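Local coordinates for protein ALDH21) (Physcomitrella patens subsp. patens, PDB 5N5S) that probably oxidises D-glyceraldehyde 3-phosphate to 3-phosphoglycerate with NADP(+) as the electron acceptor, as a non-phosphorylating member of the aldehyde dehydrogenase family, at residues Trp188-Asn193 / Gly317-His322; Asp80-Ala85 / Pro208-Pro213. All blocks are in the same frame, centred on the assembly; numbering follows the deposited sequence.

Interaction 1: Trp188-Asn193 / Gly317-His322; sequences WNFPLN and GQSCIH. With NAP (NADP nicotinamide-adenine-dinucleotide phosphate), chain G.
Gln-318 CD lies at the edge of the Trp-188 indole, in its plane and 3.3 Å from CH2; the ring and amide planes are turned 65° apart. Elsewhere on the rim, close to the ring plane, lies O1N of the NADP nicotinamide-side phosphate, 3.3 Å from Trp-188 CD1, while CB of Asn-189 covers one face near its rim. The ring of Phe-190 also presents an edge, with Ser-319 OG 4.2 Å from its CE1. A broad, flat tryptophan suits this place because it spans the distance from phosphate to glutamine; an alanine here would probably open a gap between them and leave the Gln-318 amide, still bonded to Ile-363 N, without its aromatic neighbour. The backbone joins in: Trp-188 N donates to NADP O2N at 3.1 Å.

Asn-189 has CG wedged between its backbone N and carbonyl carbon (chi1 48°), which turns its amide toward the 317-322 loop. There ND2 gives a weak bond to Gln-318 O, 3.3 Å long and bent to 130°, while OD1 comes 3.3 Å from C6N of the nicotinamide ring. In aldehyde dehydrogenases the asparagine of this Trp-Asn-Phe-Pro run and the backbone N-H of the cysteine in the facing loop form the oxyanion hole; the 4.2 Å between Asn-189 ND2 and Cys-320 N is consistent with that. Asn-189, Ser-319 and Cys-320 all bind succinate, so polar and thiol side chains line what is probably the substrate pocket, beside the cofactor. An inverse gamma turn centred on Gln-318 and a type I turn from Ser-319 to His-322 shape this loop. Lys-128 grips the other one, through a hydrogen bond to Asn-189 O and a cation-pi contact with Phe-190.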
loop_
_atom_site.group_PDB
_atom_site.type_symbol
_atom_site.label_atom_id
_atom_site.label_comp_id
_atom_site.label_asym_id
_atom_site.label_seq_id
_atom_site.Cartn_x
_atom_site.Cartn_y
_atom_site.Cartn_z
ATOM N N TRP B 188 -5.549 -33.804 -9.691
ATOM C CA TRP B 188 -4.702 -34.925 -9.308
ATOM C C TRP B 188 -3.184 -34.641 -9.337
ATOM O O TRP B 188 -2.470 -35.280 -8.568
ATOM C CB TRP B 188 -5.030 -36.202 -10.149
ATOM C CG TRP B 188 -4.490 -36.185 -11.557
ATOM C CD1 TRP B 188 -5.160 -35.817 -12.687
ATOM C CD2 TRP B 188 -3.144 -36.470 -11.965
ATOM N NE1 TRP B 188 -4.313 -35.844 -13.771
ATOM C CE2 TRP B 188 -3.066 -36.228 -13.354
ATOM C CE3 TRP B 188 -1.989 -36.906 -11.287
ATOM C CZ2 TRP B 188 -1.881 -36.399 -14.077
ATOM C CZ3 TRP B 188 -0.812 -37.058 -12.001
ATOM C CH2 TRP B 188 -0.768 -36.817 -13.380
ATOM N N ASN B 189 -2.681 -33.795 -10.274
ATOM C CA ASN B 189 -1.238 -33.626 -10.518
ATOM C C ASN B 189 -0.436 -33.019 -9.355
ATOM O O ASN B 189 0.704 -33.450 -9.162
ATOM C CB ASN B 189 -0.929 -32.913 -11.829
ATOM C CG ASN B 189 -1.696 -31.657 -12.114
ATOM O OD1 ASN B 189 -2.924 -31.587 -11.960
ATOM N ND2 ASN B 189 -0.989 -30.683 -12.664
ATOM N N PHE B 190 -0.996 -32.083 -8.571
ATOM C CA PHE B 190 -0.308 -31.599 -7.368
ATOM C C PHE B 190 -1.315 -31.776 -6.252
ATOM O O PHE B 190 -2.032 -30.826 -5.921
ATOM C CB PHE B 190 0.175 -30.152 -7.494
ATOM C CG PHE B 190 1.319 -29.930 -8.449
ATOM C CD1 PHE B 190 1.086 -29.765 -9.810
ATOM C CD2 PHE B 190 2.621 -29.830 -7.983
ATOM C CE1 PHE B 190 2.144 -29.545 -10.695
ATOM C CE2 PHE B 190 3.680 -29.603 -8.864
ATOM C CZ PHE B 190 3.433 -29.459 -10.215
ATOM N N PRO B 191 -1.470 -33.021 -5.731
ATOM C CA PRO B 191 -2.524 -33.262 -4.735
ATOM C C PRO B 191 -2.293 -32.654 -3.357
ATOM O O PRO B 191 -3.182 -32.741 -2.510
ATOM C CB PRO B 191 -2.632 -34.792 -4.682
ATOM C CG PRO B 191 -1.369 -35.301 -5.186
ATOM C CD PRO B 191 -0.720 -34.259 -6.038
ATOM N N LEU B 192 -1.127 -32.049 -3.129
ATOM C CA LEU B 192 -0.831 -31.436 -1.846
ATOM C C LEU B 192 -0.702 -29.922 -1.966
ATOM O O LEU B 192 -1.420 -29.205 -1.272
ATOM C CB LEU B 192 0.419 -32.074 -1.210
ATOM C CG LEU B 192 0.773 -31.648 0.213
ATOM C CD1 LEU B 192 -0.224 -32.192 1.234
ATOM C CD2 LEU B 192 2.181 -32.065 0.564
ATOM N N ASN B 193 0.196 -29.440 -2.832
ATOM C CA ASN B 193 0.460 -28.015 -3.017
ATOM C C ASN B 193 -0.751 -27.228 -3.513
ATOM O O ASN B 193 -0.967 -26.118 -3.025
ATOM C CB ASN B 193 1.682 -27.780 -3.910
ATOM C CG ASN B 193 2.249 -26.375 -3.854
ATOM O OD1 ASN B 193 2.625 -25.865 -2.795
ATOM N ND2 ASN B 193 2.350 -25.728 -5.001
ATOM N N GLY B 317 5.333 -33.622 -18.186
ATOM C CA GLY B 317 4.441 -32.636 -18.784
ATOM C C GLY B 317 3.053 -32.563 -18.179
ATOM O O GLY B 317 2.213 -31.798 -18.660
ATOM N N GLN B 318 2.799 -33.347 -17.112
ATOM C CA GLN B 318 1.513 -33.377 -16.414
ATOM C C GLN B 318 1.466 -32.224 -15.408
ATOM O O GLN B 318 1.364 -32.417 -14.191
ATOM C CB GLN B 318 1.232 -34.762 -15.793
ATOM C CG GLN B 318 0.996 -35.844 -16.847
ATOM C CD GLN B 318 0.754 -37.207 -16.255
ATOM O OE1 GLN B 318 -0.279 -37.854 -16.507
ATOM N NE2 GLN B 318 1.685 -37.668 -15.429
ATOM N N SER B 319 1.574 -31.006 -15.965
ATOM C CA SER B 319 1.589 -29.706 -15.298
ATOM C C SER B 319 0.799 -28.705 -16.155
ATOM O O SER B 319 0.765 -28.800 -17.392
ATOM C CB SER B 319 3.032 -29.225 -15.126
ATOM O OG SER B 319 3.161 -27.961 -14.494
ATOM N N CYS B 320 0.158 -27.760 -15.475
ATOM C CA CYS B 320 -0.641 -26.670 -16.032
ATOM C C CYS B 320 0.237 -25.615 -16.669
ATOM O O CYS B 320 -0.253 -24.832 -17.487
ATOM C CB CYS B 320 -1.495 -26.062 -14.931
ATOM S SG CYS B 320 -0.588 -25.779 -13.387
ATOM N N ILE B 321 1.519 -25.542 -16.231
ATOM C CA ILE B 321 2.551 -24.620 -16.749
ATOM C C ILE B 321 3.664 -25.392 -17.474
ATOM O O ILE B 321 4.807 -24.943 -17.545
ATOM C CB ILE B 321 3.093 -23.613 -15.701
ATOM C CG1 ILE B 321 3.490 -24.301 -14.372
ATOM C CG2 ILE B 321 2.103 -22.481 -15.503
ATOM C CD1 ILE B 321 4.231 -23.392 -13.330
ATOM N N HIS B 322 3.299 -26.536 -18.062
ATOM C CA HIS B 322 4.198 -27.368 -18.863
ATOM C C HIS B 322 4.521 -26.603 -20.150
ATOM O O HIS B 322 3.598 -26.074 -20.782
ATOM C CB HIS B 322 3.536 -28.742 -19.145
ATOM C CG HIS B 322 3.875 -29.400 -20.456
ATOM N ND1 HIS B 322 5.170 -29.815 -20.757
ATOM C CD2 HIS B 322 3.057 -29.765 -21.473
ATOM C CE1 HIS B 322 5.098 -30.384 -21.951
ATOM N NE2 HIS B 322 3.854 -30.372 -22.427
HETATM P PA NAP G . -10.309 -32.395 -13.804
HETATM O O1A NAP G . -11.145 -31.333 -14.415
HETATM O O2A NAP G . -10.540 -33.788 -14.403
HETATM O O5B NAP G . -10.651 -32.579 -12.252
HETATM C C5B NAP G . -10.339 -31.675 -11.173
HETATM C C4B NAP G . -11.285 -31.967 -10.032
HETATM O O4B NAP G . -12.648 -31.691 -10.435
HETATM C C3B NAP G . -11.289 -33.397 -9.483
HETATM O O3B NAP G . -11.346 -33.361 -8.060
HETATM C C2B NAP G . -12.554 -33.997 -10.095
HETATM O O2B NAP G . -13.094 -35.166 -9.442
HETATM C C1B NAP G . -13.474 -32.784 -10.078
HETATM N N9A NAP G . -14.689 -32.740 -10.891
HETATM C C8A NAP G . -14.814 -33.050 -12.220
HETATM N N7A NAP G . -16.014 -32.849 -12.705
HETATM C C5A NAP G . -16.733 -32.369 -11.621
HETATM C C6A NAP G . -18.072 -31.942 -11.477
HETATM N N6A NAP G . -18.949 -31.906 -12.481
HETATM N N1A NAP G . -18.470 -31.515 -10.254
HETATM C C2A NAP G . -17.583 -31.513 -9.251
HETATM N N3A NAP G . -16.297 -31.887 -9.269
HETATM C C4A NAP G . -15.930 -32.305 -10.492
HETATM O O3 NAP G . -8.719 -32.231 -13.787
HETATM P PN NAP G . -7.485 -33.188 -13.436
HETATM O O1N NAP G . -7.380 -34.244 -14.469
HETATM O O2N NAP G . -7.570 -33.587 -12.015
HETATM O O5D NAP G . -6.277 -32.162 -13.636
HETATM C C5D NAP G . -5.790 -31.807 -14.955
HETATM C C4D NAP G . -6.196 -30.408 -15.366
HETATM O O4D NAP G . -5.953 -29.483 -14.278
HETATM C C3D NAP G . -5.405 -29.834 -16.538
HETATM O O3D NAP G . -6.236 -29.096 -17.430
HETATM C C2D NAP G . -4.392 -28.945 -15.821
HETATM O O2D NAP G . -3.803 -27.917 -16.604
HETATM C C1D NAP G . -5.320 -28.309 -14.746
HETATM N N1N NAP G . -4.500 -27.715 -13.611
HETATM C C2N NAP G . -4.537 -26.326 -13.361
HETATM C C3N NAP G . -3.682 -25.797 -12.407
HETATM C C7N NAP G . -3.508 -24.317 -12.123
HETATM O O7N NAP G . -2.824 -23.957 -11.140
HETATM N N7N NAP G . -4.134 -23.442 -12.917
HETATM C C4N NAP G . -2.830 -26.662 -11.718
HETATM C C5N NAP G . -2.829 -28.022 -11.986
HETATM C C6N NAP G . -3.674 -28.529 -12.928
HETATM P P2B NAP G . -12.594 -36.671 -9.666
HETATM O O1X NAP G . -11.242 -36.797 -10.327
HETATM O O2X NAP G . -13.732 -37.375 -10.446
HETATM O O3X NAP G . -12.595 -37.139 -8.212
#

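Interaction 2: Asp80-Ala85 / Pro208-Pro213; sequences DAIDAA and PFVLKP. With NAP (NADP nicotinamide-adenine-dinucleotide phosphate), chain G.
In the Rossmann-like cofactor domain, Val-210 of strand 209-212 and Pro-208 just before it pack against Ala-81 and Ala-85 of helix 75-94, while the other end of the strand holds NADP. The helix and strand segments run nearly antiparallel, at 150°, with axes 8.2 Å apart. Small side chains permit so close an approach: Ala-81 and Ala-85, one helical turn apart, both direct their methyls at the strand. Val-210 answers with both branches. With CG1 anti to the backbone N (chi1 -170°), that methyl lies 3.9 Å from Ala-81 CB, while CG2 reaches 3.6 Å from Ala-81 O and 4.2 Å from Ala-85 CB; CG1 of Ile-82 makes a looser contact with CG2 of Val-210. The compact ring of Pro-208 packs against Ala-85, its CB 4.1 Å from Ala-85 CB and its CG tight against Ala-85 O at 3.1 Å.

The strand lies between 182-185 and 239-241, parallel to both, and Val-210 is backbone-bonded to Val-182 and Met-184. Strand alternation sends Phe-209 away from the helix, and both Val-210 and Lys-212 touch Phe-252 of helix 251-254. Beyond the helix contact, Lys-212 suits the cofactor site by its length and charge: bent at chi2 and chi4, it brings NZ to 2.8 Å from NADP O3X and 2.9 Å from O2B, with ribose O3B also in bonding range. This grip on the phosphorylated adenine ribose would probably help the enzyme to use NADP(+). Pro-213 O, with the amine 48° out of its carbonyl plane, and Val-244 O are acceptors too, so the three N-H of NZ must be shared among five oxygens.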
loop_
_atom_site.group_PDB
_atom_site.type_symbol
_atom_site.label_atom_id
_atom_site.label_comp_id
_atom_site.label_asym_id
_atom_site.label_seq_id
_atom_site.Cartn_x
_atom_site.Cartn_y
_atom_site.Cartn_z
ATOM N N ASP B 80 -24.297 -32.506 5.406
ATOM C CA ASP B 80 -23.944 -32.333 6.815
ATOM C C ASP B 80 -22.665 -31.525 6.984
ATOM O O ASP B 80 -22.555 -30.765 7.949
ATOM C CB ASP B 80 -23.816 -33.695 7.517
ATOM C CG ASP B 80 -25.119 -34.470 7.707
ATOM O OD1 ASP B 80 -26.211 -33.884 7.464
ATOM O OD2 ASP B 80 -25.049 -35.661 8.088
ATOM N N ALA B 81 -21.698 -31.696 6.049
ATOM C CA ALA B 81 -20.419 -30.980 6.031
ATOM C C ALA B 81 -20.635 -29.499 5.733
ATOM O O ALA B 81 -19.937 -28.652 6.310
ATOM C CB ALA B 81 -19.496 -31.581 4.981
ATOM N N ILE B 82 -21.581 -29.193 4.807
ATOM C CA ILE B 82 -21.925 -27.828 4.421
ATOM C C ILE B 82 -22.637 -27.117 5.586
ATOM O O ILE B 82 -22.310 -25.966 5.869
ATOM C CB ILE B 82 -22.693 -27.737 3.069
ATOM C CG1 ILE B 82 -21.935 -28.480 1.936
ATOM C CG2 ILE B 82 -22.895 -26.274 2.664
ATOM C CD1 ILE B 82 -22.762 -28.763 0.653
ATOM N N ASP B 83 -23.559 -27.817 6.289
ATOM C CA ASP B 83 -24.275 -27.265 7.441
ATOM C C ASP B 83 -23.320 -26.978 8.614
ATOM O O ASP B 83 -23.511 -25.993 9.334
ATOM C CB ASP B 83 -25.415 -28.198 7.891
ATOM C CG ASP B 83 -26.689 -28.132 7.061
ATOM O OD1 ASP B 83 -27.004 -27.034 6.535
ATOM O OD2 ASP B 83 -27.400 -29.166 6.976
ATOM N N ALA B 84 -22.300 -27.837 8.798
ATOM C CA ALA B 84 -21.296 -27.689 9.852
ATOM C C ALA B 84 -20.380 -26.484 9.578
ATOM O O ALA B 84 -19.997 -25.799 10.525
ATOM C CB ALA B 84 -20.483 -28.960 9.986
ATOM N N ALA B 85 -20.070 -26.213 8.288
ATOM C CA ALA B 85 -19.275 -25.073 7.840
ATOM C C ALA B 85 -20.035 -23.757 8.058
ATOM O O ALA B 85 -19.438 -22.782 8.503
ATOM C CB ALA B 85 -18.901 -25.235 6.373
ATOM N N PRO B 208 -14.525 -21.124 7.013
ATOM C CA PRO B 208 -14.676 -22.589 7.097
ATOM C C PRO B 208 -14.739 -23.140 5.661
ATOM O O PRO B 208 -15.062 -22.387 4.731
ATOM C CB PRO B 208 -15.990 -22.773 7.866
ATOM C CG PRO B 208 -16.759 -21.554 7.601
ATOM C CD PRO B 208 -15.806 -20.432 7.287
ATOM N N PHE B 209 -14.370 -24.408 5.459
ATOM C CA PHE B 209 -14.361 -24.976 4.116
ATOM C C PHE B 209 -14.726 -26.453 4.021
ATOM O O PHE B 209 -14.627 -27.199 5.003
ATOM C CB PHE B 209 -12.990 -24.737 3.435
ATOM C CG PHE B 209 -11.830 -25.455 4.089
ATOM C CD1 PHE B 209 -11.513 -26.768 3.739
ATOM C CD2 PHE B 209 -11.038 -24.813 5.040
ATOM C CE1 PHE B 209 -10.440 -27.425 4.336
ATOM C CE2 PHE B 209 -9.955 -25.467 5.628
ATOM C CZ PHE B 209 -9.666 -26.767 5.275
ATOM N N VAL B 210 -15.116 -26.873 2.803
ATOM C CA VAL B 210 -15.418 -28.264 2.459
ATOM C C VAL B 210 -14.607 -28.543 1.197
ATOM O O VAL B 210 -14.829 -27.898 0.162
ATOM C CB VAL B 210 -16.934 -28.611 2.312
ATOM C CG1 VAL B 210 -17.129 -30.122 2.204
ATOM C CG2 VAL B 210 -17.755 -28.067 3.478
ATOM N N LEU B 211 -13.612 -29.442 1.317
ATOM C CA LEU B 211 -12.690 -29.794 0.237
ATOM C C LEU B 211 -12.998 -31.146 -0.393
ATOM O O LEU B 211 -13.089 -32.154 0.309
ATOM C CB LEU B 211 -11.210 -29.708 0.708
ATOM C CG LEU B 211 -10.117 -30.353 -0.174
ATOM C CD1 LEU B 211 -9.564 -29.389 -1.194
ATOM C CD2 LEU B 211 -8.990 -30.859 0.660
ATOM N N LYS B 212 -13.151 -31.148 -1.733
ATOM C CA LYS B 212 -13.364 -32.330 -2.547
ATOM C C LYS B 212 -12.076 -32.558 -3.357
ATOM O O LYS B 212 -11.903 -31.963 -4.428
ATOM C CB LYS B 212 -14.602 -32.180 -3.454
ATOM C CG LYS B 212 -14.928 -33.419 -4.293
ATOM C CD LYS B 212 -14.770 -33.084 -5.771
ATOM C CE LYS B 212 -14.711 -34.287 -6.675
ATOM N NZ LYS B 212 -13.432 -35.032 -6.527
ATOM N N PRO B 213 -11.131 -33.385 -2.841
ATOM C CA PRO B 213 -9.914 -33.663 -3.621
ATOM C C PRO B 213 -10.191 -34.678 -4.733
ATOM O O PRO B 213 -11.252 -35.310 -4.730
ATOM C CB PRO B 213 -8.939 -34.209 -2.574
ATOM C CG PRO B 213 -9.807 -34.822 -1.527
ATOM C CD PRO B 213 -11.159 -34.162 -1.578
HETATM P PA NAP G . -10.309 -32.395 -13.804
HETATM O O1A NAP G . -11.145 -31.333 -14.415
HETATM O O2A NAP G . -10.540 -33.788 -14.403
HETATM O O5B NAP G . -10.651 -32.579 -12.252
HETATM C C5B NAP G . -10.339 -31.675 -11.173
HETATM C C4B NAP G . -11.285 -31.967 -10.032
HETATM O O4B NAP G . -12.648 -31.691 -10.435
HETATM C C3B NAP G . -11.289 -33.397 -9.483
HETATM O O3B NAP G . -11.346 -33.361 -8.060
HETATM C C2B NAP G . -12.554 -33.997 -10.095
HETATM O O2B NAP G . -13.094 -35.166 -9.442
HETATM C C1B NAP G . -13.474 -32.784 -10.078
HETATM N N9A NAP G . -14.689 -32.740 -10.891
HETATM C C8A NAP G . -14.814 -33.050 -12.220
HETATM N N7A NAP G . -16.014 -32.849 -12.705
HETATM C C5A NAP G . -16.733 -32.369 -11.621
HETATM C C6A NAP G . -18.072 -31.942 -11.477
HETATM N N6A NAP G . -18.949 -31.906 -12.481
HETATM N N1A NAP G . -18.470 -31.515 -10.254
HETATM C C2A NAP G . -17.583 -31.513 -9.251
HETATM N N3A NAP G . -16.297 -31.887 -9.269
HETATM C C4A NAP G . -15.930 -32.305 -10.492
HETATM O O3 NAP G . -8.719 -32.231 -13.787
HETATM P PN NAP G . -7.485 -33.188 -13.436
HETATM O O1N NAP G . -7.380 -34.244 -14.469
HETATM O O2N NAP G . -7.570 -33.587 -12.015
HETATM O O5D NAP G . -6.277 -32.162 -13.636
HETATM C C5D NAP G . -5.790 -31.807 -14.955
HETATM C C4D NAP G . -6.196 -30.408 -15.366
HETATM O O4D NAP G . -5.953 -29.483 -14.278
HETATM C C3D NAP G . -5.405 -29.834 -16.538
HETATM O O3D NAP G . -6.236 -29.096 -17.430
HETATM C C2D NAP G . -4.392 -28.945 -15.821
HETATM O O2D NAP G . -3.803 -27.917 -16.604
HETATM C C1D NAP G . -5.320 -28.309 -14.746
HETATM N N1N NAP G . -4.500 -27.715 -13.611
HETATM C C2N NAP G . -4.537 -26.326 -13.361
HETATM C C3N NAP G . -3.682 -25.797 -12.407
HETATM C C7N NAP G . -3.508 -24.317 -12.123
HETATM O O7N NAP G . -2.824 -23.957 -11.140
HETATM N N7N NAP G . -4.134 -23.442 -12.917
HETATM C C4N NAP G . -2.830 -26.662 -11.718
HETATM C C5N NAP G . -2.829 -28.022 -11.986
HETATM C C6N NAP G . -3.674 -28.529 -12.928
HETATM P P2B NAP G . -12.594 -36.671 -9.666
HETATM O O1X NAP G . -11.242 -36.797 -10.327
HETATM O O2X NAP G . -13.732 -37.375 -10.446
HETATM O O3X NAP G . -12.595 -37.139 -8.212
#

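How the interactions relate
Starting from the N terminus, the chain meets 80-85, 188-193, 208-213 and 317-322 in turn, so the two contacts cross. Interaction 2 brings helix 75-94 back against strand 209-212, closing a loop of 122 residues; the first half of interaction 1 lies inside that loop. Interaction 1 then closes a loop of 123 residues, which contains strand 209-212, by joining the loop after strand 182-185 to the loop between helix 301-313 and strand 323-329. The centres of the two contacts are about 24 Å apart and they do not touch. NADP connects them: interaction 2 holds its adenine-ribose phosphate, whereas interaction 1 flanks its nicotinamide half and itself supplies three succinate-binding residues.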